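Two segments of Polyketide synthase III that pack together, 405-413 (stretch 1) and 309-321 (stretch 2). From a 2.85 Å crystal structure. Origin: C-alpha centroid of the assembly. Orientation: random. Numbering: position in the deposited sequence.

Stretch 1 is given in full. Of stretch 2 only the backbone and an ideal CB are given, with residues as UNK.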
ATOM      1  N   GLY A 405      -4.483  -0.354 -16.265  1.00 34.28           N
ATOM      2  CA  GLY A 405      -3.600   0.789 -16.410  1.00 34.42           C
ATOM      3  C   GLY A 405      -2.238   0.381 -16.933  1.00 34.38           C
ATOM      4  O   GLY A 405      -1.796  -0.752 -16.730  1.00 34.06           O
ATOM      5  N   ALA A 406      -1.582   1.308 -17.622  1.00 34.72           N
ATOM      6  CA  ALA A 406      -0.201   1.125 -18.044  1.00 34.76           C
ATOM      7  C   ALA A 406       0.708   1.976 -17.161  1.00 34.45           C
ATOM      8  O   ALA A 406       0.449   3.160 -16.944  1.00 34.33           O
ATOM      9  CB  ALA A 406      -0.039   1.488 -19.508  1.00 35.43           C
ATOM     10  N   GLU A 407       1.762   1.354 -16.643  1.00 34.38           N
ATOM     11  CA  GLU A 407       2.682   2.001 -15.715  1.00 34.23           C
ATOM     12  C   GLU A 407       4.110   1.887 -16.221  1.00 34.11           C
ATOM     13  O   GLU A 407       4.618   0.779 -16.403  1.00 34.21           O
ATOM     14  CB  GLU A 407       2.572   1.354 -14.331  1.00 34.38           C
ATOM     15  CG  GLU A 407       1.817   2.175 -13.295  1.00 34.92           C
ATOM     16  CD  GLU A 407       0.329   2.283 -13.571  1.00 35.38           C
ATOM     17  OE1 GLU A 407      -0.283   1.271 -13.979  1.00 35.56           O
ATOM     18  OE2 GLU A 407      -0.230   3.381 -13.358  1.00 35.84           O
ATOM     19  N   GLY A 408       4.760   3.027 -16.436  1.00 33.73           N
ATOM     20  CA  GLY A 408       6.105   3.028 -17.006  1.00 33.68           C
ATOM     21  C   GLY A 408       7.063   4.061 -16.452  1.00 33.31           C
ATOM     22  O   GLY A 408       6.652   5.012 -15.787  1.00 33.32           O
ATOM     23  N   ILE A 409       8.349   3.857 -16.731  1.00 33.27           N
ATOM     24  CA  ILE A 409       9.418   4.786 -16.343  1.00 33.26           C
ATOM     25  C   ILE A 409      10.393   4.997 -17.504  1.00 33.73           C
ATOM     26  O   ILE A 409      10.556   4.119 -18.359  1.00 33.90           O
ATOM     27  CB  ILE A 409      10.194   4.311 -15.090  1.00 32.64           C
ATOM     28  CG1 ILE A 409      10.633   2.846 -15.239  1.00 32.53           C
ATOM     29  CG2 ILE A 409       9.361   4.523 -13.830  1.00 32.10           C
ATOM     30  CD1 ILE A 409      11.824   2.456 -14.390  1.00 32.37           C
ATOM     31  N   LEU A 410      11.032   6.165 -17.529  1.00 34.04           N
ATOM     32  CA  LEU A 410      11.973   6.514 -18.592  1.00 34.82           C
ATOM     33  C   LEU A 410      13.377   6.718 -18.045  1.00 35.15           C
ATOM     34  O   LEU A 410      13.593   7.533 -17.145  1.00 34.67           O
ATOM     35  CB  LEU A 410      11.504   7.762 -19.354  1.00 35.13           C
ATOM     36  CG  LEU A 410      12.369   8.352 -20.476  1.00 35.51           C
ATOM     37  CD1 LEU A 410      12.651   7.345 -21.581  1.00 35.96           C
ATOM     38  CD2 LEU A 410      11.709   9.594 -21.053  1.00 35.76           C
ATOM     39  N   LEU A 411      14.320   5.964 -18.600  1.00 36.21           N
ATOM     40  CA  LEU A 411      15.724   6.061 -18.215  1.00 36.91           C
ATOM     41  C   LEU A 411      16.541   6.702 -19.324  1.00 38.02           C
ATOM     42  O   LEU A 411      16.601   6.182 -20.440  1.00 38.13           O
ATOM     43  CB  LEU A 411      16.300   4.685 -17.867  1.00 36.34           C
ATOM     44  CG  LEU A 411      15.777   3.985 -16.613  1.00 35.66           C
ATOM     45  CD1 LEU A 411      14.553   3.144 -16.943  1.00 35.44           C
ATOM     46  CD2 LEU A 411      16.871   3.117 -16.009  1.00 35.67           C
ATOM     47  N   ARG A 412      17.148   7.843 -19.010  1.00 39.13           N
ATOM     48  CA  ARG A 412      18.058   8.517 -19.930  1.00 41.02           C
ATOM     49  C   ARG A 412      19.391   8.786 -19.249  1.00 41.86           C
ATOM     50  O   ARG A 412      19.463   8.897 -18.022  1.00 41.50           O
ATOM     51  CB  ARG A 412      17.456   9.818 -20.467  1.00 41.69           C
ATOM     52  CG  ARG A 412      16.225   9.630 -21.340  1.00 42.05           C
ATOM     53  CD  ARG A 412      15.752  10.954 -21.912  1.00 42.66           C
ATOM     54  NE  ARG A 412      16.514  11.343 -23.098  1.00 43.56           N
ATOM     55  CZ  ARG A 412      16.493  12.556 -23.647  1.00 44.36           C
ATOM     56  NH1 ARG A 412      15.756  13.528 -23.119  1.00 44.37           N
ATOM     57  NH2 ARG A 412      17.218  12.803 -24.727  1.00 45.09           N
ATOM     58  N   GLN A 413      20.438   8.889 -20.062  1.00 43.51           N
ATOM     59  CA  GLN A 413      21.806   9.035 -19.575  1.00 44.73           C
ATOM     60  C   GLN A 413      22.153  10.483 -19.215  1.00 46.25           C
ATOM     61  O   GLN A 413      21.750  11.425 -19.907  1.00 46.31           O
ATOM     62  CB  GLN A 413      22.785   8.490 -20.617  1.00 44.93           C
ATOM     63  CG  GLN A 413      24.180   8.200 -20.086  1.00 45.23           C
ATOM     64  CD  GLN A 413      24.950   7.219 -20.951  1.00 45.65           C
ATOM     65  OE1 GLN A 413      26.087   7.480 -21.341  1.00 46.35           O
ATOM     66  NE2 GLN A 413      24.335   6.082 -21.251  1.00 45.51           N
ATOM     67  N   UNK A 309      -0.609   4.265 -27.595  1.00 43.78           N
ATOM     68  CA  UNK A 309      -1.028   5.543 -27.012  1.00 43.91           C
ATOM     69  C   UNK A 309      -0.270   5.890 -25.731  1.00 43.32           C
ATOM     70  O   UNK A 309       0.007   7.061 -25.468  1.00 43.48           O
ATOM     71  CB  UNK A 309      -2.530   5.511 -26.721  1.00 43.91           C
ATOM     72  N   UNK A 310       0.061   4.867 -24.944  1.00 42.71           N
ATOM     73  CA  UNK A 310       0.822   5.042 -23.708  1.00 42.02           C
ATOM     74  C   UNK A 310       2.291   5.385 -23.969  1.00 42.26           C
ATOM     75  O   UNK A 310       2.822   6.337 -23.390  1.00 42.02           O
ATOM     76  CB  UNK A 310       0.733   3.772 -22.860  1.00 42.02           C
ATOM     77  N   UNK A 311       2.935   4.607 -24.837  1.00 42.85           N
ATOM     78  CA  UNK A 311       4.365   4.757 -25.108  1.00 43.15           C
ATOM     79  C   UNK A 311       4.682   5.975 -25.971  1.00 43.91           C
ATOM     80  O   UNK A 311       5.676   6.664 -25.732  1.00 43.83           O
ATOM     81  CB  UNK A 311       4.897   3.496 -25.793  1.00 43.15           C
ATOM     82  N   UNK A 312       3.842   6.231 -26.973  1.00 44.97           N
ATOM     83  CA  UNK A 312       3.965   7.439 -27.790  1.00 46.04           C
ATOM     84  C   UNK A 312       3.605   8.686 -26.986  1.00 45.67           C
ATOM     85  O   UNK A 312       4.096   9.777 -27.273  1.00 45.97           O
ATOM     86  CB  UNK A 312       3.072   7.337 -29.028  1.00 46.04           C
ATOM     87  N   UNK A 313       2.746   8.515 -25.982  1.00 45.05           N
ATOM     88  CA  UNK A 313       2.444   9.580 -25.032  1.00 44.97           C
ATOM     89  C   UNK A 313       3.666   9.939 -24.203  1.00 44.69           C
ATOM     90  O   UNK A 313       4.047  11.110 -24.125  1.00 44.94           O
ATOM     91  CB  UNK A 313       1.291   9.167 -24.115  1.00 44.97           C
ATOM     92  N   UNK A 314       4.280   8.918 -23.601  1.00 43.95           N
ATOM     93  CA  UNK A 314       5.468   9.061 -22.756  1.00 43.36           C
ATOM     94  C   UNK A 314       6.588   9.828 -23.459  1.00 44.00           C
ATOM     95  O   UNK A 314       7.184  10.745 -22.886  1.00 43.44           O
ATOM     96  CB  UNK A 314       5.976   7.682 -22.331  1.00 43.36           C
ATOM     97  N   UNK A 315       6.857   9.448 -24.707  1.00 45.26           N
ATOM     98  CA  UNK A 315       8.009   9.949 -25.450  1.00 46.32           C
ATOM     99  C   UNK A 315       7.807  11.335 -26.057  1.00 47.54           C
ATOM    100  O   UNK A 315       8.779  12.068 -26.251  1.00 48.50           O
ATOM    101  CB  UNK A 315       8.360   8.961 -26.565  1.00 46.32           C
ATOM    102  N   UNK A 316       6.560  11.696 -26.350  1.00 48.37           N
ATOM    103  CA  UNK A 316       6.253  13.022 -26.898  1.00 49.28           C
ATOM    104  C   UNK A 316       6.423  14.136 -25.864  1.00 48.94           C
ATOM    105  O   UNK A 316       6.654  15.291 -26.224  1.00 49.75           O
ATOM    106  CB  UNK A 316       4.823  13.042 -27.441  1.00 49.28           C
ATOM    107  N   UNK A 317       6.316  13.780 -24.585  1.00 48.15           N
ATOM    108  CA  UNK A 317       6.562  14.709 -23.480  1.00 47.99           C
ATOM    109  C   UNK A 317       8.030  15.140 -23.428  1.00 48.08           C
ATOM    110  O   UNK A 317       8.361  16.191 -22.872  1.00 47.68           O
ATOM    111  CB  UNK A 317       6.158  14.067 -22.151  1.00 47.99           C
ATOM    112  N   UNK A 318       8.897  14.316 -24.017  1.00 48.46           N
ATOM    113  CA  UNK A 318      10.339  14.553 -24.030  1.00 48.68           C
ATOM    114  C   UNK A 318      10.885  14.714 -25.425  1.00 49.56           C
ATOM    115  O   UNK A 318      12.102  14.645 -25.632  1.00 49.86           O
ATOM    116  CB  UNK A 318      11.070  13.407 -23.328  1.00 48.68           C
ATOM    117  N   UNK A 319       9.986  14.932 -26.389  1.00 49.85           N
ATOM    118  CA  UNK A 319      10.347  15.170 -27.796  1.00 50.29           C
ATOM    119  C   UNK A 319      11.118  14.001 -28.428  1.00 50.11           C
ATOM    120  O   UNK A 319      12.077  14.203 -29.180  1.00 50.41           O
ATOM    121  CB  UNK A 319      11.187  16.445 -27.901  1.00 50.29           C
ATOM    122  N   UNK A 320      10.675  12.781 -28.120  1.00 49.22           N
ATOM    123  CA  UNK A 320      11.330  11.559 -28.589  1.00 48.88           C
ATOM    124  C   UNK A 320      10.343  10.596 -29.254  1.00 48.68           C
ATOM    125  O   UNK A 320       9.138  10.652 -29.000  1.00 48.36           O
ATOM    126  CB  UNK A 320      12.028  10.859 -27.421  1.00 48.88           C
ATOM    127  N   UNK A 321      10.870   9.723 -30.112  1.00 48.71           N
ATOM    128  CA  UNK A 321      10.075   8.704 -30.799  1.00 48.65           C
ATOM    129  C   UNK A 321      10.628   7.316 -30.542  1.00 48.39           C
ATOM    130  O   UNK A 321      11.711   7.176 -29.971  1.00 48.69           O
ATOM    131  CB  UNK A 321      10.033   8.979 -32.304  1.00 48.65           C
TER

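Stretch 1 is a strand whose even-numbered residues A406, G408, L410 and R412 face a helix that runs along it at 36°, then breaks into a turn.

Position 309 has nothing of stretch 1 within reach of its CB, so the contact sets no rule; the residue is F309. At position 310 the CB points toward the strand, 4.1 Å from A406 CB, and beyond lies the bare backbone of G408. A long apolar or aromatic side chain would suit. It is F310, whose ring takes A406 CB over one face, 3.7 Å from its centroid, while the tip reaches the glycine edge-on, CZ to G408 N at 3.5 Å. A CB on G408 would sit 2.7 Å from F310 CZ, so this ring position depends on the glycine.

Positions 311, 312 and 313 are out of reach, and many residues would serve at the first two: they are A311 and D312. At 313 the helical backbone would put a CB 2.8 Å from the carbonyl O of F309, which favors glycine, and G313 it is.

One turn after 310, position 314 again points toward the strand, but no atom of stretch 1 lies within 5.5 Å of its CB. The gap calls for a large side chain, Met, Leu or an aromatic. F314 fills it, its ring edge against the backbone, CE2 to I409 N at 3.5 Å, and its CZ 3.7 Å from L410 CB.

Position 315 points sideways, so a flexible apolar chain could bend in; L315 brings its end nearer. Positions 316 and 317 are free of the strand, and polar residues suit them: K316 and K317.

Position 318 faces the strand again, its CB 4.5 Å from L410 CD2 and 4.7 Å from R412 NH1. A flat side chain with a polar atom could serve both neighbors, as His, Asn or Gln might. H318 lays one ring face against L410 CD2, 3.9 Å from the ring centroid, and a water lies 2.8 Å from H318 ND1 and 2.9 Å from R412 NH1, accepting from the arginine.

Position 319 closes a type I turn begun at 316; its positive phi suits Gly, Asn or Asp, yet it is K319, its end leading away. Position 320, extended, points toward the strand near the arginine, where an apolar or acidic chain could fit. L320 packs: its CD1 lies over one guanidinium face, 3.9 Å from R412 NE. Position 321 has room for a CB but no contact to fill; it is G321.

Stretch 2, residues 309-321: FFADGFLKKHKLG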
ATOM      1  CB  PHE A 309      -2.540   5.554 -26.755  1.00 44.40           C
ATOM      2  CG  PHE A 309      -3.080   6.899 -26.346  1.00 44.81           C
ATOM      3  CD1 PHE A 309      -3.365   7.872 -27.303  1.00 45.62           C
ATOM      4  CD2 PHE A 309      -3.300   7.199 -25.003  1.00 44.43           C
ATOM      5  CE1 PHE A 309      -3.858   9.115 -26.930  1.00 45.79           C
ATOM      6  CE2 PHE A 309      -3.792   8.441 -24.624  1.00 44.65           C
ATOM      7  CZ  PHE A 309      -4.072   9.400 -25.589  1.00 45.53           C
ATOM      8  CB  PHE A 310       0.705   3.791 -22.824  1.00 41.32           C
ATOM      9  CG  PHE A 310       1.715   3.733 -21.707  1.00 40.58           C
ATOM     10  CD1 PHE A 310       1.597   4.561 -20.591  1.00 40.15           C
ATOM     11  CD2 PHE A 310       2.784   2.842 -21.765  1.00 40.36           C
ATOM     12  CE1 PHE A 310       2.528   4.505 -19.563  1.00 39.56           C
ATOM     13  CE2 PHE A 310       3.717   2.782 -20.739  1.00 39.79           C
ATOM     14  CZ  PHE A 310       3.588   3.614 -19.638  1.00 39.22           C
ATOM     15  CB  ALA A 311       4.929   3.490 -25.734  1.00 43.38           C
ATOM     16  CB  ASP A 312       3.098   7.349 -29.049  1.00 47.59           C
ATOM     17  CG  ASP A 312       3.673   6.405 -30.096  1.00 48.73           C
ATOM     18  OD1 ASP A 312       4.916   6.343 -30.242  1.00 48.81           O
ATOM     19  OD2 ASP A 312       2.874   5.735 -30.789  1.00 49.62           O
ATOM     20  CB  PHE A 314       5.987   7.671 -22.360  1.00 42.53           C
ATOM     21  CG  PHE A 314       6.661   7.613 -21.008  1.00 41.43           C
ATOM     22  CD1 PHE A 314       7.217   8.748 -20.420  1.00 41.06           C
ATOM     23  CD2 PHE A 314       6.762   6.399 -20.334  1.00 40.72           C
ATOM     24  CE1 PHE A 314       7.836   8.677 -19.182  1.00 40.32           C
ATOM     25  CE2 PHE A 314       7.381   6.321 -19.096  1.00 39.86           C
ATOM     26  CZ  PHE A 314       7.919   7.461 -18.519  1.00 39.81           C
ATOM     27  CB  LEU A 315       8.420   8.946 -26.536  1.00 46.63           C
ATOM     28  CG  LEU A 315       9.002   7.596 -26.104  1.00 46.04           C
ATOM     29  CD1 LEU A 315       9.015   6.622 -27.274  1.00 46.44           C
ATOM     30  CD2 LEU A 315      10.400   7.753 -25.523  1.00 45.60           C
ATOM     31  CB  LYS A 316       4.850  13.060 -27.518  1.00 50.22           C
ATOM     32  CG  LYS A 316       4.794  12.515 -28.940  1.00 51.37           C
ATOM     33  CD  LYS A 316       3.365  12.376 -29.446  1.00 52.23           C
ATOM     34  CE  LYS A 316       3.319  11.609 -30.762  1.00 52.99           C
ATOM     35  NZ  LYS A 316       1.932  11.410 -31.267  1.00 53.27           N
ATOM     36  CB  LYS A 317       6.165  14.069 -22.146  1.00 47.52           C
ATOM     37  CG  LYS A 317       4.664  13.944 -21.917  1.00 47.66           C
ATOM     38  CD  LYS A 317       4.341  12.970 -20.793  1.00 47.27           C
ATOM     39  CE  LYS A 317       4.724  13.521 -19.426  1.00 47.28           C
ATOM     40  NZ  LYS A 317       4.713  12.462 -18.377  1.00 47.20           N
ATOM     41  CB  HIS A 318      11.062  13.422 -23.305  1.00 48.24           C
ATOM     42  CG  HIS A 318      10.691  13.301 -21.849  1.00 47.70           C
ATOM     43  ND1 HIS A 318      11.421  13.860 -20.866  1.00 47.38           N
ATOM     44  CD2 HIS A 318       9.618  12.666 -21.229  1.00 47.26           C
ATOM     45  CE1 HIS A 318      10.850  13.595 -19.679  1.00 46.92           C
ATOM     46  NE2 HIS A 318       9.745  12.865 -19.903  1.00 46.91           N
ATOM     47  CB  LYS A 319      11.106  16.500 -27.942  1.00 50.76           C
ATOM     48  CG  LYS A 319      10.211  17.721 -27.812  1.00 51.37           C
ATOM     49  CD  LYS A 319      10.813  18.795 -26.921  1.00 51.40           C
ATOM     50  CE  LYS A 319       9.791  19.897 -26.670  1.00 51.84           C
ATOM     51  NZ  LYS A 319      10.118  20.734 -25.484  1.00 51.85           N
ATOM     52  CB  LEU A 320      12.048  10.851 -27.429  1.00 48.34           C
ATOM     53  CG  LEU A 320      13.064  11.608 -26.560  1.00 48.15           C
ATOM     54  CD1 LEU A 320      13.397  10.808 -25.307  1.00 47.55           C
ATOM     55  CD2 LEU A 320      14.335  11.978 -27.317  1.00 48.42           C
TER
HETATM   56  O   HOH W   1      14.182  13.865 -20.683  1.00 26.86           O
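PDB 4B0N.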